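Long-range contacts in encapsidation protein (Bacillus phage phi29, PDB 5HD9), which is the DNA packaging ATPase of the phage and probably uses ATP hydrolysis to drive the genome into the capsid: residues I47-K53 against W91-V97; V59-F63 against V76-F82; I20-G24 against S154-S158. All coordinates share one frame. Residues are numbered along the deposited sequence.

How the contacts relate
Along the chain the contacts lie one within another: contact 1 falls between the segments of contact 3, and contact 2 between those of contact 1. All three lie on or at the ends of one mixed β-sheet, in an ASCE-fold domain. Contact 1 pairs strands 45-50 and 87-94, and contact 2 packs a loop on strands 75-78 and 81-84. These two touch, centres about 13 Å apart, through Y48 against Y62 and a probable hydrogen bond from A92 N to R80 O. Contact 3 joins the loops after strands 16-19 and 149-153, its centre about 19 Å from that of contact 1 and 25 Å from that of contact 2, placing the probable nucleotide site away from the sheet's hairpin edge.

Contact 1: I47-K53 against W91-V97; sequences IYVRRYK and WAIPLSV
Strands 45-50 and 87-94 run parallel, their short axes 4.7 Å apart at an angle of 23°, in the register I47-W91, Y48-A92, V49-I93 and R50-P94. Extended backbone persists through R50 and P94; L95 and S96 then enter a 3-10 turn, with V97 N to P94 O at 3.0 Å. The ladder alternates: Y48 N donates to W91 O (2.8 Å), I93 N to Y48 O (2.9 Å), R50 N to I93 O (3.2 Å) and L95 N to R50 O (2.8 Å). Beyond it, S96 N reaches R51 O at 3.0 Å. P94, which has no N-H, sits at a position whose nitrogen does not face strand 45-50, so the ladder is unbroken. I47 and V49 turn their backbone bonds to strand 109-115, and on the outer edge of strand 87-94 A92 O accepts from R80 NH1.

One face carries I47 (m), V49, W91 and I93 (m), with I47 CG2 3.8 Å from I93 CD1; helix 130-141 covers I47 and V49. Y48 (t) and R50 (m, m, m) lie on the opposite face, where R50 NH1 donates to Y48 OH at 3.1 Å. R50 also forms salt bridges with E55 and E116. R51 forms a salt bridge with E130 and a hydrogen bond to F117 O; Y52 N bonds to E55 and Y52 OH to N125 O. A water lies 3.1 Å from S96 OG and accepts a weak hydrogen bond from K53 N (3.3 Å). Backbone bonding thus fixes the register of two inner strands, while acidic groups around the strand end meet the arginine charges.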
# COMPACT_ATOMS: atom_id res chain seq x y z
N ILE A 47 3.40 2.68 -6.41
CA ILE A 47 3.23 1.29 -6.80
C ILE A 47 2.14 0.63 -5.96
O ILE A 47 2.17 0.70 -4.73
CB ILE A 47 4.54 0.49 -6.68
CG1 ILE A 47 5.61 1.11 -7.58
CG2 ILE A 47 4.31 -0.98 -7.05
CD1 ILE A 47 6.94 0.40 -7.57
N TYR A 48 1.19 0.02 -6.65
CA TYR A 48 0.13 -0.75 -6.02
C TYR A 48 0.51 -2.23 -6.11
O TYR A 48 0.60 -2.79 -7.20
CB TYR A 48 -1.21 -0.47 -6.70
CG TYR A 48 -2.41 -1.19 -6.12
CD1 TYR A 48 -2.83 -0.94 -4.82
CD2 TYR A 48 -3.14 -2.09 -6.88
CE1 TYR A 48 -3.93 -1.59 -4.29
CE2 TYR A 48 -4.24 -2.74 -6.37
CZ TYR A 48 -4.63 -2.48 -5.07
OH TYR A 48 -5.73 -3.13 -4.56
N VAL A 49 0.75 -2.84 -4.96
CA VAL A 49 1.18 -4.23 -4.91
C VAL A 49 0.06 -5.13 -4.41
O VAL A 49 -0.63 -4.81 -3.44
CB VAL A 49 2.41 -4.39 -3.99
CG1 VAL A 49 2.86 -5.85 -3.93
CG2 VAL A 49 3.55 -3.51 -4.47
N ARG A 50 -0.12 -6.24 -5.10
CA ARG A 50 -0.93 -7.35 -4.62
C ARG A 50 -0.06 -8.60 -4.72
O ARG A 50 0.88 -8.63 -5.50
CB ARG A 50 -2.22 -7.49 -5.44
CG ARG A 50 -3.12 -6.25 -5.39
CD ARG A 50 -3.67 -6.01 -4.00
NE ARG A 50 -4.55 -7.10 -3.57
CZ ARG A 50 -5.87 -7.11 -3.72
NH1 ARG A 50 -6.50 -6.08 -4.29
NH2 ARG A 50 -6.57 -8.15 -3.31
N ARG A 51 -0.36 -9.60 -3.91
CA ARG A 51 0.50 -10.78 -3.83
C ARG A 51 0.50 -11.58 -5.13
O ARG A 51 1.56 -11.90 -5.67
CB ARG A 51 0.06 -11.68 -2.67
CG ARG A 51 0.85 -12.97 -2.56
CD ARG A 51 0.56 -13.69 -1.26
NE ARG A 51 1.11 -12.96 -0.12
CZ ARG A 51 0.42 -12.13 0.66
NH1 ARG A 51 -0.88 -11.92 0.47
NH2 ARG A 51 1.04 -11.51 1.65
N TYR A 52 -0.70 -11.90 -5.62
CA TYR A 52 -0.84 -12.75 -6.79
C TYR A 52 -1.58 -12.05 -7.93
O TYR A 52 -2.35 -11.12 -7.71
CB TYR A 52 -1.57 -14.04 -6.41
CG TYR A 52 -0.81 -14.91 -5.43
CD1 TYR A 52 0.48 -15.34 -5.73
CD2 TYR A 52 -1.37 -15.30 -4.23
CE1 TYR A 52 1.18 -16.14 -4.84
CE2 TYR A 52 -0.68 -16.10 -3.34
CZ TYR A 52 0.60 -16.51 -3.65
OH TYR A 52 1.30 -17.30 -2.77
N LYS A 53 -1.32 -12.52 -9.15
CA LYS A 53 -1.89 -11.93 -10.36
C LYS A 53 -3.42 -11.83 -10.39
O LYS A 53 -3.95 -10.81 -10.84
CB LYS A 53 -1.42 -12.73 -11.58
CG LYS A 53 0.06 -12.60 -11.85
CD LYS A 53 0.45 -13.30 -13.14
CE LYS A 53 1.62 -12.60 -13.81
NZ LYS A 53 2.09 -13.31 -15.04
N TRP A 91 2.32 2.05 -11.06
CA TRP A 91 2.35 0.67 -11.54
C TRP A 91 1.57 -0.24 -10.61
O TRP A 91 1.59 -0.06 -9.39
CB TRP A 91 3.79 0.16 -11.64
CG TRP A 91 4.68 0.93 -12.55
CD1 TRP A 91 5.02 0.61 -13.84
CD2 TRP A 91 5.37 2.14 -12.25
NE1 TRP A 91 5.87 1.56 -14.35
CE2 TRP A 91 6.11 2.51 -13.39
CE3 TRP A 91 5.44 2.96 -11.11
CZ2 TRP A 91 6.89 3.65 -13.44
CZ3 TRP A 91 6.23 4.10 -11.16
CH2 TRP A 91 6.94 4.43 -12.31
N ALA A 92 0.90 -1.24 -11.18
CA ALA A 92 0.35 -2.34 -10.42
C ALA A 92 1.27 -3.55 -10.58
O ALA A 92 1.53 -3.97 -11.71
CB ALA A 92 -1.06 -2.67 -10.88
N ILE A 93 1.76 -4.08 -9.47
CA ILE A 93 2.74 -5.17 -9.51
C ILE A 93 2.29 -6.37 -8.70
O ILE A 93 2.00 -6.25 -7.51
CB ILE A 93 4.11 -4.68 -8.99
CG1 ILE A 93 4.70 -3.68 -9.98
CG2 ILE A 93 5.07 -5.87 -8.78
CD1 ILE A 93 6.09 -3.17 -9.63
N PRO A 94 2.22 -7.56 -9.34
CA PRO A 94 2.03 -8.77 -8.54
C PRO A 94 3.35 -9.16 -7.90
O PRO A 94 4.33 -9.37 -8.62
CB PRO A 94 1.57 -9.82 -9.57
CG PRO A 94 1.48 -9.09 -10.90
CD PRO A 94 2.33 -7.88 -10.77
N LEU A 95 3.40 -9.24 -6.57
CA LEU A 95 4.65 -9.52 -5.87
C LEU A 95 5.24 -10.86 -6.32
O LEU A 95 6.45 -11.06 -6.27
CB LEU A 95 4.42 -9.52 -4.36
CG LEU A 95 5.66 -9.55 -3.46
CD1 LEU A 95 6.64 -8.43 -3.79
CD2 LEU A 95 5.24 -9.47 -2.00
N SER A 96 4.37 -11.77 -6.76
CA SER A 96 4.80 -13.09 -7.21
C SER A 96 5.75 -13.03 -8.42
O SER A 96 6.56 -13.94 -8.61
CB SER A 96 3.59 -13.95 -7.57
OG SER A 96 2.82 -13.35 -8.60
N VAL A 97 5.64 -11.98 -9.23
CA VAL A 97 6.47 -11.85 -10.43
C VAL A 97 7.31 -10.57 -10.42
O VAL A 97 7.62 -10.02 -11.47
CB VAL A 97 5.60 -11.85 -11.71
CG1 VAL A 97 4.87 -13.18 -11.86
CG2 VAL A 97 4.63 -10.66 -11.71
O HOH W 1 0.50 -15.28 -9.42

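Contact 2: V59-F63 against V76-F82; sequences VSNYF and VVKGRRF
The chain at V59-N61 is 3-10, followed by Y62 and F63, and lies over a tight β-hairpin formed by residues 76-82. The CA atoms of S60 and V77 are 5.5 Å apart, those of V59 and R80 7.0 Å. Y62 N bonds to V59 O at 3.0 Å, turning the chain so that V59, Y62 and F63 all direct CA-to-CB toward the hairpin. In the hairpin, K78 N to R81 O (3.0 Å) and R81 N to K78 O (3.1 Å) enclose a type II' turn, with G79 at phi 61° and psi -124°, a positive phi that favours glycine.

The aromatic contacts are dominated by Y62 (t) and F82 (m), stacked face to face with centroids 4.2 Å apart and planes at 29°; Y62 CG comes within 3.5 Å of F82 CE1. F63 (m) completes the cluster obliquely, its centroid 5.5 Å from that of F82 and its plane at 73°, while V76 O sits at its ring edge, 3.5 Å from F63 CE2.

Aliphatic contacts surround the rings. V77 CG2 meets F63 CD2 at 3.7 Å, and V59 CG2 lies 3.8 Å from F82 CZ. The cluster extends inward, where Y48 meets Y62 edge-to-face and F63 touches I36 of helix 26-42.

With no hydrogen bond between the segments, van der Waals and aromatic contacts seat the 59-63 loop on the sheet's outer hairpin.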
# COMPACT_ATOMS: atom_id res chain seq x y z
N VAL A 59 -7.88 -4.70 -12.34
CA VAL A 59 -7.12 -3.49 -12.05
C VAL A 59 -7.51 -2.35 -12.99
O VAL A 59 -7.22 -1.19 -12.73
CB VAL A 59 -5.60 -3.74 -12.13
CG1 VAL A 59 -5.16 -3.97 -13.58
CG2 VAL A 59 -4.82 -2.58 -11.51
N SER A 60 -8.19 -2.68 -14.09
CA SER A 60 -8.67 -1.66 -15.01
C SER A 60 -9.70 -0.75 -14.34
O SER A 60 -9.95 0.37 -14.79
CB SER A 60 -9.27 -2.30 -16.26
OG SER A 60 -10.48 -2.98 -15.96
N ASN A 61 -10.29 -1.24 -13.24
CA ASN A 61 -11.28 -0.48 -12.48
C ASN A 61 -10.68 0.30 -11.32
O ASN A 61 -11.40 0.86 -10.50
CB ASN A 61 -12.36 -1.42 -11.93
CG ASN A 61 -13.26 -2.00 -13.02
OD1 ASN A 61 -13.25 -1.54 -14.17
ND2 ASN A 61 -14.06 -2.99 -12.65
N TYR A 62 -9.35 0.34 -11.25
CA TYR A 62 -8.63 0.90 -10.09
C TYR A 62 -9.08 2.31 -9.70
O TYR A 62 -9.24 2.60 -8.51
CB TYR A 62 -7.13 0.91 -10.37
CG TYR A 62 -6.28 1.49 -9.26
CD1 TYR A 62 -5.83 0.70 -8.21
CD2 TYR A 62 -5.91 2.83 -9.27
CE1 TYR A 62 -5.05 1.23 -7.20
CE2 TYR A 62 -5.13 3.37 -8.26
CZ TYR A 62 -4.70 2.56 -7.23
OH TYR A 62 -3.92 3.10 -6.23
N PHE A 63 -9.31 3.17 -10.68
CA PHE A 63 -9.62 4.57 -10.40
C PHE A 63 -11.10 4.85 -10.16
O PHE A 63 -11.47 5.97 -9.83
CB PHE A 63 -9.13 5.46 -11.55
CG PHE A 63 -7.64 5.64 -11.58
CD1 PHE A 63 -6.98 6.23 -10.51
CD2 PHE A 63 -6.90 5.24 -12.68
CE1 PHE A 63 -5.61 6.41 -10.54
CE2 PHE A 63 -5.53 5.42 -12.71
CZ PHE A 63 -4.89 6.00 -11.64
N VAL A 76 -6.19 7.07 -16.02
CA VAL A 76 -6.21 6.00 -17.01
C VAL A 76 -5.40 4.79 -16.55
O VAL A 76 -4.31 4.93 -16.00
CB VAL A 76 -5.67 6.49 -18.37
CG1 VAL A 76 -5.50 5.33 -19.35
CG2 VAL A 76 -6.58 7.55 -18.95
N VAL A 77 -5.95 3.61 -16.80
CA VAL A 77 -5.22 2.36 -16.62
C VAL A 77 -5.01 1.71 -17.98
O VAL A 77 -5.96 1.55 -18.75
CB VAL A 77 -5.96 1.38 -15.68
CG1 VAL A 77 -5.12 0.14 -15.44
CG2 VAL A 77 -6.30 2.05 -14.36
N LYS A 78 -3.77 1.36 -18.28
CA LYS A 78 -3.44 0.57 -19.46
C LYS A 78 -2.60 -0.62 -19.01
O LYS A 78 -1.48 -0.44 -18.53
CB LYS A 78 -2.67 1.38 -20.50
CG LYS A 78 -3.24 2.74 -20.84
CD LYS A 78 -2.43 3.35 -21.97
CE LYS A 78 -2.63 4.84 -22.10
NZ LYS A 78 -1.62 5.43 -23.03
N GLY A 79 -3.14 -1.82 -19.16
CA GLY A 79 -2.49 -3.00 -18.61
C GLY A 79 -2.38 -2.85 -17.10
O GLY A 79 -3.39 -2.63 -16.43
N ARG A 80 -1.16 -2.95 -16.58
CA ARG A 80 -0.91 -2.81 -15.15
C ARG A 80 -0.19 -1.49 -14.83
O ARG A 80 0.56 -1.42 -13.86
CB ARG A 80 -0.09 -4.00 -14.64
CG ARG A 80 -0.89 -5.28 -14.48
CD ARG A 80 -0.12 -6.35 -13.71
NE ARG A 80 0.97 -6.93 -14.50
CZ ARG A 80 2.25 -6.55 -14.44
NH1 ARG A 80 2.64 -5.57 -13.62
NH2 ARG A 80 3.15 -7.16 -15.20
N ARG A 81 -0.44 -0.46 -15.63
CA ARG A 81 0.18 0.84 -15.42
C ARG A 81 -0.86 1.95 -15.30
O ARG A 81 -1.90 1.92 -15.95
CB ARG A 81 1.15 1.17 -16.55
CG ARG A 81 2.30 0.18 -16.65
CD ARG A 81 3.41 0.70 -17.55
NE ARG A 81 4.48 -0.28 -17.70
CZ ARG A 81 4.49 -1.26 -18.61
NH1 ARG A 81 3.49 -1.40 -19.46
NH2 ARG A 81 5.52 -2.09 -18.66
N PHE A 82 -0.55 2.93 -14.45
CA PHE A 82 -1.46 4.01 -14.12
C PHE A 82 -0.99 5.32 -14.74
O PHE A 82 0.19 5.67 -14.63
CB PHE A 82 -1.59 4.16 -12.61
CG PHE A 82 -2.08 2.92 -11.91
CD1 PHE A 82 -3.27 2.32 -12.29
CD2 PHE A 82 -1.35 2.35 -10.88
CE1 PHE A 82 -3.73 1.18 -11.65
CE2 PHE A 82 -1.80 1.22 -10.24
CZ PHE A 82 -2.99 0.63 -10.62

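Contact 3: I20-G24 against S154-S158; sequences IGARG and SNAVS
This is a loop-to-loop contact at the C-terminal ends of adjacent parallel strands, joining the chain just after strand 16-19 to the chain just after strand 149-153. Three hydrogen bonds join the loops, two between backbone atoms and one from the N155 side chain. I20 is extended, but G21 (phi 69°, psi 8°) turns the chain so that G21 N donates to A156 O at 2.8 Å and A22 N to S154 O at 3.1 Å. N155 ND2 (chi1 m) donates to A22 O at 2.3 Å, shorter than is usual, so the exact length should be read with caution. An ST turn shapes the second loop: S154 OG (t) accepts from A156 N at 2.9 Å. I20 CD1 packs on V157 CG2 at 3.8 Å. K27 donates to R23 O from the following helix. G21 probably begins a Walker A P-loop with G26, K27 and S28, and N155, just beyond strand 149-153, occupies a position consistent with the sensor (motif C) of ASCE P-loop ATPases.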
# COMPACT_ATOMS: atom_id res chain seq x y z
N ILE A 20 -4.19 -2.58 9.95
CA ILE A 20 -4.87 -3.87 10.04
C ILE A 20 -6.19 -3.77 10.80
O ILE A 20 -6.47 -2.76 11.45
CB ILE A 20 -3.97 -4.93 10.71
CG1 ILE A 20 -3.66 -4.54 12.16
CG2 ILE A 20 -2.69 -5.10 9.90
CD1 ILE A 20 -2.85 -5.58 12.91
N GLY A 21 -7.00 -4.82 10.70
CA GLY A 21 -8.34 -4.80 11.24
C GLY A 21 -9.22 -3.85 10.44
O GLY A 21 -10.35 -3.57 10.83
N ALA A 22 -8.68 -3.37 9.33
CA ALA A 22 -9.35 -2.39 8.49
C ALA A 22 -10.68 -2.93 7.98
O ALA A 22 -10.71 -3.85 7.18
CB ALA A 22 -8.46 -1.99 7.32
N ARG A 23 -11.78 -2.36 8.46
CA ARG A 23 -13.09 -2.78 8.00
C ARG A 23 -13.47 -1.96 6.76
O ARG A 23 -13.18 -0.77 6.67
CB ARG A 23 -14.11 -2.65 9.11
CG ARG A 23 -13.92 -3.73 10.16
CD ARG A 23 -14.64 -3.44 11.46
NE ARG A 23 -16.02 -3.91 11.46
CZ ARG A 23 -17.03 -3.28 12.04
NH1 ARG A 23 -16.83 -2.13 12.67
NH2 ARG A 23 -18.25 -3.80 11.99
N GLY A 24 -14.11 -2.65 5.82
CA GLY A 24 -14.21 -2.19 4.45
C GLY A 24 -14.71 -0.78 4.22
O GLY A 24 -15.78 -0.41 4.70
N SER A 154 -4.76 -4.55 5.48
CA SER A 154 -5.49 -5.81 5.60
C SER A 154 -6.75 -5.65 6.43
O SER A 154 -6.76 -4.89 7.41
CB SER A 154 -4.60 -6.89 6.21
OG SER A 154 -5.33 -8.09 6.40
N ASN A 155 -7.80 -6.37 6.05
CA ASN A 155 -9.01 -6.44 6.85
C ASN A 155 -8.81 -7.43 8.00
O ASN A 155 -9.58 -7.44 8.96
CB ASN A 155 -10.21 -6.86 6.00
CG ASN A 155 -10.42 -5.96 4.79
OD1 ASN A 155 -10.50 -6.44 3.66
ND2 ASN A 155 -10.50 -4.65 5.02
N ALA A 156 -7.78 -8.25 7.88
CA ALA A 156 -7.44 -9.22 8.91
C ALA A 156 -6.62 -8.55 10.00
O ALA A 156 -6.19 -7.41 9.87
CB ALA A 156 -6.68 -10.39 8.32
N VAL A 157 -6.39 -9.29 11.07
CA VAL A 157 -5.61 -8.79 12.19
C VAL A 157 -4.86 -9.98 12.78
O VAL A 157 -4.90 -10.26 13.97
CB VAL A 157 -6.53 -8.05 13.21
CG1 VAL A 157 -7.71 -8.91 13.60
CG2 VAL A 157 -5.75 -7.54 14.44
N SER A 158 -4.20 -10.72 11.88
CA SER A 158 -3.25 -11.75 12.29
C SER A 158 -1.98 -11.08 12.77
O SER A 158 -1.19 -10.59 11.97
CB SER A 158 -2.95 -12.71 11.13
OG SER A 158 -1.94 -13.63 11.50